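Local structure of cellulosomal scaffoldin adaptor protein B (Acetivibrio cellulolyticus, 4U3S) at residues A[7-12]-A[20-25]; A[30-35]-A[67-72]; A[46-51]-A[116-121]; A[75-80]-A[92-97]; A[138-143]-A[155-160]. The protein serves as an adaptor scaffoldin of the cellulosome, and this third cohesin domain, of type II, probably binds a dockerin module of a partner protein. All coordinates share one frame; numbering follows the deposited sequence.

Interaction 1: A[7-12]-A[20-25]; sequences MNFDKN and IKATVK
Met7, Asn8 and Phe9 pair with Val24, Thr23 and Ala22 in an antiparallel ladder, the short strand axes 4.5 Å apart at 153°, with Asn8 and Thr23 as the hydrogen-bonded pair. Thr23 N reaches Asn8 O at 2.8 Å and almost straight (175°). Beyond Phe9 the ladder ends in a side-chain substitute. Asp10 N still donates to Lys21 O, but Lys21 N turns to Asp10 OD1, 2.9 Å away. The Asp10 CG sits between its backbone N and carbonyl carbon (chi1 61°), which folds the short carboxylate back to the neighbouring strand; Lys21 N approaches it from above the carboxylate plane. The methylenes of Lys21 run beside this group, Lys21 CG lying 3.5 Å from Asp10 OD2, while the ammonium stays out of contact. On the other face the residues are apolar: Ala22 CB, small enough to fit, meets the edge of the Phe9 ring at CD1 (3.8 Å), Ile20 CG2 rests on Phe9 CB, and Met7 CG touches Val24 CG2 at 3.9 Å. With polar residues outward and apolar ones inward, this is a hairpin within one sheet of the cohesin jelly-roll sandwich, flanked by strands 158-160 (beside 4-9) and 111-120 (beside 19-27).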
# COMPACT_ATOMS: atom_id res chain seq x y z
N MET A 7 5.39 -19.88 6.00
CA MET A 7 5.61 -19.47 7.41
C MET A 7 5.97 -20.70 8.24
O MET A 7 5.38 -21.77 8.09
CB MET A 7 4.35 -18.84 8.00
CG MET A 7 4.17 -17.39 7.72
SD MET A 7 2.70 -16.73 8.55
CE MET A 7 1.37 -17.30 7.46
N ASN A 8 6.95 -20.53 9.12
CA ASN A 8 7.37 -21.55 10.07
C ASN A 8 7.20 -20.98 11.46
O ASN A 8 7.60 -19.84 11.70
CB ASN A 8 8.85 -21.90 9.86
CG ASN A 8 9.13 -22.38 8.45
OD1 ASN A 8 10.07 -21.91 7.79
ND2 ASN A 8 8.31 -23.28 7.97
N PHE A 9 6.62 -21.78 12.35
CA PHE A 9 6.49 -21.41 13.76
C PHE A 9 7.64 -22.04 14.55
O PHE A 9 7.98 -23.18 14.31
CB PHE A 9 5.18 -21.94 14.34
CG PHE A 9 3.94 -21.52 13.58
CD1 PHE A 9 3.74 -20.21 13.23
CD2 PHE A 9 2.95 -22.45 13.27
CE1 PHE A 9 2.58 -19.81 12.56
CE2 PHE A 9 1.81 -22.08 12.59
CZ PHE A 9 1.62 -20.75 12.23
N ASP A 10 8.20 -21.31 15.50
CA ASP A 10 9.22 -21.91 16.39
C ASP A 10 8.58 -22.97 17.29
O ASP A 10 9.26 -23.91 17.74
CB ASP A 10 10.00 -20.88 17.22
CG ASP A 10 9.13 -20.04 18.16
OD1 ASP A 10 7.89 -20.08 18.06
OD2 ASP A 10 9.71 -19.31 18.99
N LYS A 11 7.29 -22.81 17.55
CA LYS A 11 6.52 -23.75 18.37
C LYS A 11 5.12 -23.86 17.80
O LYS A 11 4.53 -22.85 17.41
CB LYS A 11 6.41 -23.23 19.81
CG LYS A 11 7.73 -22.85 20.46
CD LYS A 11 7.50 -22.15 21.79
CE LYS A 11 8.75 -21.43 22.27
NZ LYS A 11 8.43 -20.34 23.24
N ASN A 12 4.56 -25.06 17.77
CA ASN A 12 3.21 -25.23 17.22
C ASN A 12 2.19 -25.56 18.30
O ASN A 12 1.05 -25.91 18.01
CB ASN A 12 3.20 -26.28 16.11
CG ASN A 12 3.47 -27.68 16.63
OD1 ASN A 12 4.12 -27.86 17.67
ND2 ASN A 12 2.96 -28.68 15.92
N ILE A 20 4.35 -17.44 20.32
CA ILE A 20 4.76 -18.21 19.15
C ILE A 20 5.35 -17.23 18.13
O ILE A 20 4.74 -16.19 17.86
CB ILE A 20 3.54 -18.87 18.49
CG1 ILE A 20 2.88 -19.84 19.47
CG2 ILE A 20 3.93 -19.58 17.21
CD1 ILE A 20 1.49 -20.22 19.01
N LYS A 21 6.50 -17.56 17.58
CA LYS A 21 7.16 -16.72 16.59
C LYS A 21 6.89 -17.31 15.22
O LYS A 21 7.28 -18.44 14.95
CB LYS A 21 8.67 -16.64 16.84
CG LYS A 21 9.09 -15.97 18.14
CD LYS A 21 10.61 -15.82 18.21
CE LYS A 21 11.11 -15.46 19.60
NZ LYS A 21 12.32 -14.59 19.50
N ALA A 22 6.21 -16.54 14.38
CA ALA A 22 5.94 -16.94 13.00
C ALA A 22 6.95 -16.28 12.09
O ALA A 22 7.01 -15.07 11.98
CB ALA A 22 4.53 -16.57 12.61
N THR A 23 7.77 -17.08 11.44
CA THR A 23 8.75 -16.54 10.51
C THR A 23 8.31 -16.75 9.07
O THR A 23 8.03 -17.88 8.64
CB THR A 23 10.13 -17.20 10.70
OG1 THR A 23 10.65 -16.87 11.99
CG2 THR A 23 11.09 -16.67 9.65
N VAL A 24 8.26 -15.66 8.33
CA VAL A 24 8.03 -15.72 6.88
C VAL A 24 9.37 -15.98 6.20
O VAL A 24 10.32 -15.23 6.40
CB VAL A 24 7.41 -14.43 6.33
CG1 VAL A 24 7.10 -14.61 4.85
CG2 VAL A 24 6.16 -14.10 7.12
N LYS A 25 9.40 -17.01 5.36
CA LYS A 25 10.63 -17.53 4.78
C LYS A 25 10.42 -17.73 3.28
O LYS A 25 9.33 -18.15 2.84
CB LYS A 25 10.99 -18.86 5.43
CG LYS A 25 12.33 -19.42 4.99
CD LYS A 25 12.34 -20.94 5.01
CE LYS A 25 13.67 -21.49 4.52
NZ LYS A 25 13.99 -21.10 3.11

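Interaction 2: A[30-35]-A[67-72]; sequences TNFSGY and ELLVNE
Leu69 lies between Phe32 and Tyr35 and gives each ring a different methyl as its nearest atom. It crosses Phe32 at about a right angle: CD2 comes to 3.7 Å from Phe32 CE2, and CD1 is almost as near to the same ring atom. CD1 also reaches the Tyr35 ring, lying 3.8 Å from Tyr35 CD1 close to the ring plane, so Tyr35 offers its edge. A branched leucine suits this place because its two methyls fork toward two aromatic neighbours. Leu69 CD2 also lies 3.6 Å from Ser33 O. Leu68 adds a lighter touch, its CD1 being 4.1 Å from Phe32 CD2 and set obliquely to that ring.

The Phe32 CG is anti to the backbone N (chi1 174°), which sends the ring toward the 67-72 loop, and one face of the ring is covered by Gly34 N, 3.7 Å above its centre. This is the interior of the cohesin beta sandwich near one end: strand 32-40 belongs to the sheet that in cohesins usually receives the dockerin, and the loop brings its leucines against the inner side of that strand. Val113 of strand 111-120, in the opposing sheet, touches Phe32, Tyr35 and Leu68. Ser33 points the other way, its OG hydrogen-bonded to Asn147 O and its side chain packed on an apolar side chain of another protein chain. Leu69 itself has left-handed backbone angles (phi 68°), unusual for a residue other than glycine, and its N is hydrogen-bonded to Glu108 OE1, which holds the turned backbone in place.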
# COMPACT_ATOMS: atom_id res chain seq x y z
N THR A 30 14.09 -15.70 -7.45
CA THR A 30 15.14 -15.10 -8.27
C THR A 30 15.22 -13.57 -8.10
O THR A 30 14.26 -12.87 -8.33
CB THR A 30 14.94 -15.45 -9.75
OG1 THR A 30 15.02 -16.87 -9.88
CG2 THR A 30 16.02 -14.79 -10.63
N ASN A 31 16.39 -13.07 -7.71
CA ASN A 31 16.63 -11.62 -7.67
C ASN A 31 15.63 -10.86 -6.78
O ASN A 31 15.25 -9.73 -7.08
CB ASN A 31 16.67 -11.08 -9.10
CG ASN A 31 17.84 -11.65 -9.89
OD1 ASN A 31 18.86 -12.04 -9.32
ND2 ASN A 31 17.69 -11.74 -11.21
N PHE A 32 15.27 -11.49 -5.67
CA PHE A 32 14.28 -10.98 -4.71
C PHE A 32 14.66 -9.60 -4.15
O PHE A 32 15.78 -9.39 -3.68
CB PHE A 32 14.15 -11.98 -3.58
CG PHE A 32 13.28 -11.54 -2.46
CD1 PHE A 32 11.89 -11.56 -2.57
CD2 PHE A 32 13.84 -11.14 -1.27
CE1 PHE A 32 11.11 -11.15 -1.50
CE2 PHE A 32 13.06 -10.75 -0.21
CZ PHE A 32 11.69 -10.78 -0.32
N SER A 33 13.70 -8.67 -4.19
CA SER A 33 13.93 -7.30 -3.71
C SER A 33 12.92 -6.83 -2.69
O SER A 33 13.09 -5.74 -2.13
CB SER A 33 13.92 -6.31 -4.85
OG SER A 33 12.59 -6.12 -5.37
N GLY A 34 11.87 -7.61 -2.45
CA GLY A 34 10.83 -7.16 -1.52
C GLY A 34 9.61 -8.04 -1.48
O GLY A 34 9.34 -8.76 -2.43
N TYR A 35 8.88 -7.98 -0.37
CA TYR A 35 7.66 -8.74 -0.22
C TYR A 35 6.56 -7.83 0.34
O TYR A 35 6.84 -6.87 1.06
CB TYR A 35 7.86 -9.95 0.76
CG TYR A 35 7.91 -9.53 2.21
CD1 TYR A 35 9.11 -9.18 2.80
CD2 TYR A 35 6.74 -9.36 2.96
CE1 TYR A 35 9.15 -8.70 4.10
CE2 TYR A 35 6.76 -8.85 4.24
CZ TYR A 35 7.97 -8.54 4.81
OH TYR A 35 7.98 -8.02 6.08
N GLU A 67 16.70 -12.43 7.80
CA GLU A 67 18.08 -12.36 7.31
C GLU A 67 18.21 -11.60 5.98
O GLU A 67 19.28 -11.07 5.66
CB GLU A 67 18.71 -13.75 7.21
CG GLU A 67 18.15 -14.68 6.19
CD GLU A 67 18.43 -16.13 6.57
OE1 GLU A 67 19.59 -16.45 6.94
OE2 GLU A 67 17.50 -16.94 6.53
N LEU A 68 17.12 -11.55 5.21
CA LEU A 68 17.12 -10.79 3.96
C LEU A 68 16.57 -9.37 4.14
O LEU A 68 15.89 -9.08 5.11
CB LEU A 68 16.31 -11.53 2.90
CG LEU A 68 16.66 -13.00 2.67
CD1 LEU A 68 15.85 -13.47 1.47
CD2 LEU A 68 18.15 -13.27 2.53
N LEU A 69 16.88 -8.49 3.19
CA LEU A 69 16.39 -7.10 3.14
C LEU A 69 16.96 -6.23 4.25
O LEU A 69 16.33 -5.26 4.65
CB LEU A 69 14.86 -7.02 3.11
CG LEU A 69 14.16 -7.88 2.07
CD1 LEU A 69 12.65 -7.87 2.19
CD2 LEU A 69 14.55 -7.51 0.63
N VAL A 70 18.16 -6.56 4.71
CA VAL A 70 18.79 -5.77 5.79
C VAL A 70 20.08 -5.07 5.35
O VAL A 70 20.75 -4.43 6.17
CB VAL A 70 18.98 -6.62 7.06
CG1 VAL A 70 17.61 -6.98 7.64
CG2 VAL A 70 19.84 -7.84 6.81
N ASN A 71 20.42 -5.14 4.07
CA ASN A 71 21.59 -4.42 3.56
C ASN A 71 21.28 -2.93 3.40
O ASN A 71 20.53 -2.51 2.47
CB ASN A 71 22.04 -5.03 2.24
CG ASN A 71 23.41 -4.57 1.81
OD1 ASN A 71 23.75 -3.39 1.97
ND2 ASN A 71 24.18 -5.48 1.22
N GLU A 72 21.81 -2.13 4.32
CA GLU A 72 21.43 -0.73 4.40
C GLU A 72 21.83 0.08 3.15
O GLU A 72 21.20 1.10 2.84
CB GLU A 72 22.02 -0.09 5.66
CG GLU A 72 21.41 -0.66 6.96
CD GLU A 72 19.98 -0.24 7.23
OE1 GLU A 72 19.46 0.66 6.55
OE2 GLU A 72 19.39 -0.77 8.22

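Interaction 3: A[46-51]-A[116-121]; sequences LQAVNP and VGFKAL
Gly117 packs against both Val49 and Pro51, and here the two backbones come closest, Gly117 and Pro51 having their CA atoms 3.9 Å apart. A glycine suits the place because a CB on it would fall only 2.6 Å from Val49 O. Pro51 lays its ring beside the peptide, CD reaching Gly117 N at 3.7 Å. The bonds here are less regular: Gly117 N to Val49 O is weak and bent (129°), and Val49 N meets Gly117 O from above the carbonyl plane. Two residues along, the ladder is regular, with Gln47 N and Lys119 O at 2.8 Å and nearly straight.

The pair forms part of the sheet that also holds strands 4-9 and 19-27 in the cohesin sandwich, where strand 46-49 runs antiparallel to the long strand 111-120. Its inward face is apolar and buried: the Phe118 and Leu46 side chains cross at about a right angle, Phe118 CD1 lying 4.0 Å from Leu46 CB, and Ala48 CB, being short, leaves room for Phe118 CE1 at 4.2 Å. Leu89 of the opposing sheet touches both Ala48 and Phe118.

Toward Gln47 and Lys119 the outward face is looser and partly exposed. These two lie side by side and point the same way, each with CG anti to its backbone N; Gln47 OE1 comes no nearer to the Lys119 chain than 3.8 Å, at CD. Leu121, exposed just past the strand, lays CD2 against Gln47 CB.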
# COMPACT_ATOMS: atom_id res chain seq x y z
N LEU A 46 -5.45 -15.54 19.26
CA LEU A 46 -4.06 -15.11 19.21
C LEU A 46 -3.99 -13.60 19.16
O LEU A 46 -4.77 -12.97 18.46
CB LEU A 46 -3.34 -15.70 17.99
CG LEU A 46 -3.28 -17.22 17.85
CD1 LEU A 46 -2.55 -17.59 16.57
CD2 LEU A 46 -2.62 -17.88 19.05
N GLN A 47 -3.07 -13.02 19.94
CA GLN A 47 -2.80 -11.59 19.91
C GLN A 47 -1.47 -11.38 19.20
O GLN A 47 -0.44 -11.92 19.64
CB GLN A 47 -2.69 -11.06 21.34
CG GLN A 47 -2.33 -9.61 21.43
CD GLN A 47 -2.14 -9.18 22.87
OE1 GLN A 47 -1.60 -9.93 23.69
NE2 GLN A 47 -2.62 -8.00 23.20
N ALA A 48 -1.49 -10.58 18.14
CA ALA A 48 -0.26 -10.24 17.45
C ALA A 48 0.62 -9.35 18.33
O ALA A 48 0.13 -8.38 18.90
CB ALA A 48 -0.59 -9.52 16.14
N VAL A 49 1.91 -9.71 18.45
CA VAL A 49 2.88 -8.99 19.27
C VAL A 49 4.24 -8.99 18.59
O VAL A 49 4.49 -9.79 17.67
CB VAL A 49 3.08 -9.60 20.68
CG1 VAL A 49 1.76 -9.70 21.42
CG2 VAL A 49 3.74 -10.98 20.59
N ASN A 50 5.11 -8.08 19.01
CA ASN A 50 6.48 -8.10 18.53
C ASN A 50 7.12 -9.36 19.10
O ASN A 50 7.06 -9.58 20.30
CB ASN A 50 7.22 -6.84 18.97
CG ASN A 50 8.66 -6.84 18.54
OD1 ASN A 50 9.44 -7.65 18.99
ND2 ASN A 50 9.03 -5.90 17.69
N PRO A 51 7.74 -10.17 18.24
CA PRO A 51 8.22 -11.49 18.68
C PRO A 51 9.43 -11.39 19.63
O PRO A 51 9.64 -12.29 20.44
CB PRO A 51 8.57 -12.18 17.35
CG PRO A 51 8.92 -11.07 16.43
CD PRO A 51 7.96 -9.97 16.79
N VAL A 116 6.83 -12.31 13.02
CA VAL A 116 5.74 -11.75 13.79
C VAL A 116 5.50 -12.67 14.98
O VAL A 116 5.78 -13.85 14.95
CB VAL A 116 4.45 -11.49 12.95
CG1 VAL A 116 4.79 -10.63 11.74
CG2 VAL A 116 3.80 -12.75 12.46
N GLY A 117 5.02 -12.10 16.07
CA GLY A 117 4.78 -12.84 17.29
C GLY A 117 3.29 -13.04 17.48
O GLY A 117 2.50 -12.18 17.10
N PHE A 118 2.90 -14.17 18.04
CA PHE A 118 1.51 -14.41 18.43
C PHE A 118 1.45 -14.94 19.87
O PHE A 118 2.01 -16.00 20.19
CB PHE A 118 0.84 -15.40 17.50
CG PHE A 118 0.59 -14.87 16.11
CD1 PHE A 118 -0.40 -13.91 15.89
CD2 PHE A 118 1.32 -15.32 15.02
CE1 PHE A 118 -0.64 -13.42 14.61
CE2 PHE A 118 1.09 -14.82 13.76
CZ PHE A 118 0.09 -13.89 13.55
N LYS A 119 0.77 -14.20 20.75
CA LYS A 119 0.59 -14.64 22.13
C LYS A 119 -0.77 -15.31 22.22
O LYS A 119 -1.77 -14.78 21.74
CB LYS A 119 0.67 -13.47 23.10
CG LYS A 119 0.42 -13.90 24.52
CD LYS A 119 0.23 -12.73 25.45
CE LYS A 119 1.55 -12.11 25.84
NZ LYS A 119 1.33 -11.24 27.02
N ALA A 120 -0.80 -16.50 22.80
CA ALA A 120 -2.04 -17.23 22.95
C ALA A 120 -2.95 -16.59 24.00
O ALA A 120 -2.53 -16.31 25.12
CB ALA A 120 -1.76 -18.68 23.29
N LEU A 121 -4.19 -16.34 23.60
CA LEU A 121 -5.23 -15.83 24.50
C LEU A 121 -6.08 -16.98 24.98
O LEU A 121 -6.54 -16.97 26.11
CB LEU A 121 -6.14 -14.84 23.77
CG LEU A 121 -5.41 -13.67 23.12
CD1 LEU A 121 -6.39 -12.81 22.33
CD2 LEU A 121 -4.68 -12.84 24.16

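Interaction 4: A[75-80]-A[92-97]; sequences GPIVQG and SRSYTA
Arg93 leans across to Pro76 and Val78, and its chain can be followed outward atom by atom. CB and CG pass over Ile77 O, with CG the closer at 3.2 Å. CG is anti to the backbone N (chi1 -171°) and the chain stays extended to NE, which is hydrogen-bonded to Leu69 O. At the tip the guanidinium splits between two apolar neighbours, NH2 lying 3.5 Å from Pro76 CB and NH1 3.8 Å from Val78 CB; a long side chain spans both. Ile77 and Ser94 bond backbone to backbone in both directions, as do Gln79 and Ser92. At the far end Thr96 OG1 donates to Gly75 O over a short 2.6 Å, in the carbonyl plane on a lone pair; a CB on Gly75 would clash with that hydroxyl. On the face opposite Arg93 a water bonds to Ser94 OG (3.1 Å) and donates to Ser92 OG, itself hydrogen-bonded to Tyr35 O. That face, with Ile77 and Gln79, packs on another protein chain, consistent with the face on which cohesins usually receive the dockerin. Strand 76-80 pairs with strand 88-95, which borders strand 32-40 in turn, and Ala97 occupies the N-cap position before helix 98-104.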
# COMPACT_ATOMS: atom_id res chain seq x y z
N GLY A 75 18.96 0.71 0.85
CA GLY A 75 17.83 1.53 1.34
C GLY A 75 16.53 0.79 1.63
O GLY A 75 15.46 1.12 1.08
N PRO A 76 16.58 -0.20 2.53
CA PRO A 76 15.37 -0.92 2.91
C PRO A 76 14.33 -0.03 3.59
O PRO A 76 14.68 0.89 4.34
CB PRO A 76 15.87 -1.96 3.89
CG PRO A 76 17.08 -1.38 4.47
CD PRO A 76 17.72 -0.55 3.39
N ILE A 77 13.07 -0.31 3.30
CA ILE A 77 11.92 0.35 3.89
C ILE A 77 10.92 -0.71 4.30
O ILE A 77 10.94 -1.84 3.78
CB ILE A 77 11.26 1.35 2.91
CG1 ILE A 77 10.87 0.67 1.59
CG2 ILE A 77 12.22 2.50 2.72
CD1 ILE A 77 9.99 1.50 0.68
N VAL A 78 10.08 -0.35 5.26
CA VAL A 78 9.22 -1.32 5.91
C VAL A 78 7.87 -0.71 6.24
O VAL A 78 7.79 0.46 6.67
CB VAL A 78 9.88 -1.90 7.16
CG1 VAL A 78 10.18 -0.83 8.21
CG2 VAL A 78 9.02 -3.02 7.75
N GLN A 79 6.81 -1.49 6.04
CA GLN A 79 5.44 -1.04 6.30
C GLN A 79 4.70 -2.08 7.13
O GLN A 79 4.90 -3.31 6.96
CB GLN A 79 4.63 -0.87 5.00
CG GLN A 79 5.41 -0.46 3.76
CD GLN A 79 6.08 0.87 3.93
OE1 GLN A 79 5.58 1.74 4.65
NE2 GLN A 79 7.25 1.02 3.31
N GLY A 80 3.79 -1.57 7.95
CA GLY A 80 2.89 -2.40 8.72
C GLY A 80 1.54 -1.70 8.78
O GLY A 80 1.41 -0.56 9.26
N SER A 92 5.14 -5.45 4.91
CA SER A 92 5.92 -5.30 3.70
C SER A 92 7.33 -4.79 4.02
O SER A 92 7.51 -4.03 4.97
CB SER A 92 5.24 -4.29 2.78
OG SER A 92 6.01 -4.22 1.58
N ARG A 93 8.30 -5.24 3.23
CA ARG A 93 9.66 -4.69 3.30
C ARG A 93 10.30 -4.82 1.93
O ARG A 93 10.02 -5.80 1.21
CB ARG A 93 10.48 -5.43 4.35
CG ARG A 93 11.83 -4.83 4.66
CD ARG A 93 12.49 -5.56 5.85
NE ARG A 93 13.83 -5.01 6.05
CZ ARG A 93 14.16 -4.07 6.94
NH1 ARG A 93 13.26 -3.58 7.77
NH2 ARG A 93 15.40 -3.61 6.98
N SER A 94 11.14 -3.85 1.56
CA SER A 94 11.70 -3.82 0.22
C SER A 94 12.89 -2.90 0.16
O SER A 94 13.08 -2.06 1.02
CB SER A 94 10.64 -3.34 -0.79
OG SER A 94 10.18 -2.01 -0.47
N TYR A 95 13.72 -3.07 -0.85
CA TYR A 95 14.81 -2.13 -1.09
C TYR A 95 14.32 -1.05 -2.02
O TYR A 95 13.50 -1.30 -2.90
CB TYR A 95 15.98 -2.87 -1.74
CG TYR A 95 16.76 -3.81 -0.84
CD1 TYR A 95 17.15 -3.42 0.46
CD2 TYR A 95 17.15 -5.07 -1.27
CE1 TYR A 95 17.90 -4.26 1.25
CE2 TYR A 95 17.92 -5.89 -0.45
CZ TYR A 95 18.30 -5.48 0.80
OH TYR A 95 19.06 -6.30 1.61
N THR A 96 14.88 0.14 -1.87
CA THR A 96 14.58 1.31 -2.71
C THR A 96 15.64 1.52 -3.81
O THR A 96 15.27 1.85 -4.96
CB THR A 96 14.42 2.57 -1.87
OG1 THR A 96 15.56 2.73 -0.99
CG2 THR A 96 13.13 2.50 -1.08
N ALA A 97 16.92 1.35 -3.48
CA ALA A 97 18.02 1.62 -4.42
C ALA A 97 18.31 0.39 -5.26
O ALA A 97 19.34 -0.29 -5.10
CB ALA A 97 19.27 2.10 -3.70
O HOH W 1 8.18 -1.84 1.93

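Interaction 5: A[138-143]-A[155-160]; sequences NGIIGT and SGYSVI
Tyr157 and Thr143 meet because Tyr157 CG and Thr143 OG1 each sit between the backbone N and the carbonyl carbon: chi1 is 73° for Tyr157, whose ring is thereby brought to the 138-143 loop, and 72° for Thr143, which turns OG1 back over its own turn. The loop is a type I' beta turn from Ile140 to Thr143, closed by backbone bonds in both directions, and it leads into strand 143-147. The other segment carries strand 158-160, which runs parallel to strand 4-9 in the opposing sheet, the pairing of first and last strands that marks the cohesin jelly roll. The contact thus spans the two sheets near one margin of the sandwich.

Left-handed backbone angles at Ile141 and Gly142 define the turn; glycine takes them easily, whereas a beta-branched isoleucine does so at some cost. Ile141 CD1 reaches Val159 CB, 4.2 Å away. Val159, short and branched, fits under the turn: its CG2 lies 4.0 Å from Ile140 CG2 and also touches Ile140 O. Ile5 of strand 4-9 and Phe130 flank both Thr143 and Val159. Ile140 meets Tyr157 tip to tip, CD1 coming to 3.8 Å from the ring carbon CZ and lying obliquely to the ring.

Thr143 OG1 sits in the ring plane at the edge of Tyr157, 2.8 Å from Tyr157 OH. Thr143 OG1 donates to Ile140 O, in the carbonyl plane on a lone pair (2.7 Å), so that this oxygen is gripped by two donors, Thr143 OG1 and Thr143 N.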
# COMPACT_ATOMS: atom_id res chain seq x y z
N ASN A 138 -3.75 -8.74 -7.26
CA ASN A 138 -3.05 -9.72 -8.06
C ASN A 138 -2.11 -10.62 -7.26
O ASN A 138 -1.30 -11.34 -7.81
CB ASN A 138 -2.31 -8.97 -9.16
CG ASN A 138 -3.28 -8.32 -10.11
OD1 ASN A 138 -4.21 -8.97 -10.59
ND2 ASN A 138 -3.13 -7.02 -10.34
N GLY A 139 -2.28 -10.59 -5.95
CA GLY A 139 -1.57 -11.50 -5.06
C GLY A 139 -1.85 -12.97 -5.33
O GLY A 139 -2.90 -13.34 -5.86
N ILE A 140 -0.87 -13.78 -4.97
CA ILE A 140 -1.01 -15.23 -4.94
C ILE A 140 -1.26 -15.63 -3.47
O ILE A 140 -0.35 -15.57 -2.64
CB ILE A 140 0.24 -15.91 -5.52
CG1 ILE A 140 0.54 -15.38 -6.93
CG2 ILE A 140 0.07 -17.42 -5.53
CD1 ILE A 140 1.75 -16.02 -7.58
N ILE A 141 -2.49 -16.01 -3.17
CA ILE A 141 -2.94 -16.28 -1.81
C ILE A 141 -2.37 -15.24 -0.84
O ILE A 141 -1.74 -15.60 0.12
CB ILE A 141 -2.60 -17.71 -1.33
CG1 ILE A 141 -2.89 -18.73 -2.42
CG2 ILE A 141 -3.41 -18.05 -0.09
CD1 ILE A 141 -2.68 -20.19 -2.01
N GLY A 142 -2.57 -13.96 -1.13
CA GLY A 142 -2.16 -12.90 -0.17
C GLY A 142 -0.68 -12.59 -0.13
O GLY A 142 -0.21 -12.01 0.83
N THR A 143 0.05 -13.00 -1.18
CA THR A 143 1.48 -12.74 -1.26
C THR A 143 1.83 -12.04 -2.56
O THR A 143 1.31 -12.39 -3.65
CB THR A 143 2.35 -14.03 -1.14
OG1 THR A 143 2.26 -14.84 -2.32
CG2 THR A 143 1.96 -14.84 0.08
N SER A 155 4.63 -15.55 -11.26
CA SER A 155 4.55 -16.98 -11.44
C SER A 155 5.81 -17.59 -10.88
O SER A 155 6.74 -16.87 -10.52
CB SER A 155 4.42 -17.30 -12.94
OG SER A 155 5.67 -17.17 -13.60
N GLY A 156 5.85 -18.91 -10.81
CA GLY A 156 7.07 -19.62 -10.46
C GLY A 156 7.31 -19.94 -8.99
O GLY A 156 8.29 -20.57 -8.68
N TYR A 157 6.43 -19.52 -8.08
CA TYR A 157 6.57 -19.95 -6.68
C TYR A 157 5.24 -20.42 -6.10
O TYR A 157 4.18 -19.99 -6.53
CB TYR A 157 7.18 -18.83 -5.83
CG TYR A 157 6.25 -17.66 -5.54
CD1 TYR A 157 6.14 -16.59 -6.42
CD2 TYR A 157 5.48 -17.62 -4.38
CE1 TYR A 157 5.28 -15.52 -6.16
CE2 TYR A 157 4.64 -16.57 -4.12
CZ TYR A 157 4.55 -15.52 -5.00
OH TYR A 157 3.67 -14.48 -4.71
N SER A 158 5.34 -21.28 -5.08
CA SER A 158 4.20 -21.84 -4.37
C SER A 158 4.08 -21.13 -3.03
O SER A 158 5.06 -20.62 -2.49
CB SER A 158 4.39 -23.34 -4.11
OG SER A 158 4.54 -24.07 -5.31
N VAL A 159 2.86 -21.10 -2.53
CA VAL A 159 2.57 -20.63 -1.18
C VAL A 159 2.28 -21.85 -0.30
O VAL A 159 1.35 -22.64 -0.56
CB VAL A 159 1.41 -19.65 -1.15
CG1 VAL A 159 1.11 -19.19 0.28
CG2 VAL A 159 1.75 -18.44 -2.02
N ILE A 160 3.10 -22.02 0.73
CA ILE A 160 2.94 -23.18 1.60
C ILE A 160 2.50 -22.65 2.95
O ILE A 160 3.27 -21.99 3.65
CB ILE A 160 4.25 -24.00 1.74
CG1 ILE A 160 4.79 -24.37 0.37
CG2 ILE A 160 4.00 -25.21 2.62
CD1 ILE A 160 6.26 -24.75 0.37

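Overall arrangement
Both sheets of the cohesin sandwich are sampled. Interactions 1 and 3, with centres about 11 Å apart, share one sheet, in which strand 19-27 bonds directly to strand 111-120. Interactions 2 and 4, about 9 Å apart between centres, meet in the other, where strands 32-40 and 88-95 are neighbours; this sheet also faces the other protein chain. Interaction 5 bridges the sheets: its strand 158-160 lies next to strand 4-9, while its 138-143 turn leads into strand 143-147. The centres of interactions 1 and 5 are about 18 Å apart. Along the chain interaction 1 comes first and interaction 5 last; interactions 2 and 3 interleave, and both segments of interaction 4 fall between those of interaction 3, so distant sequence forms one compact binding domain.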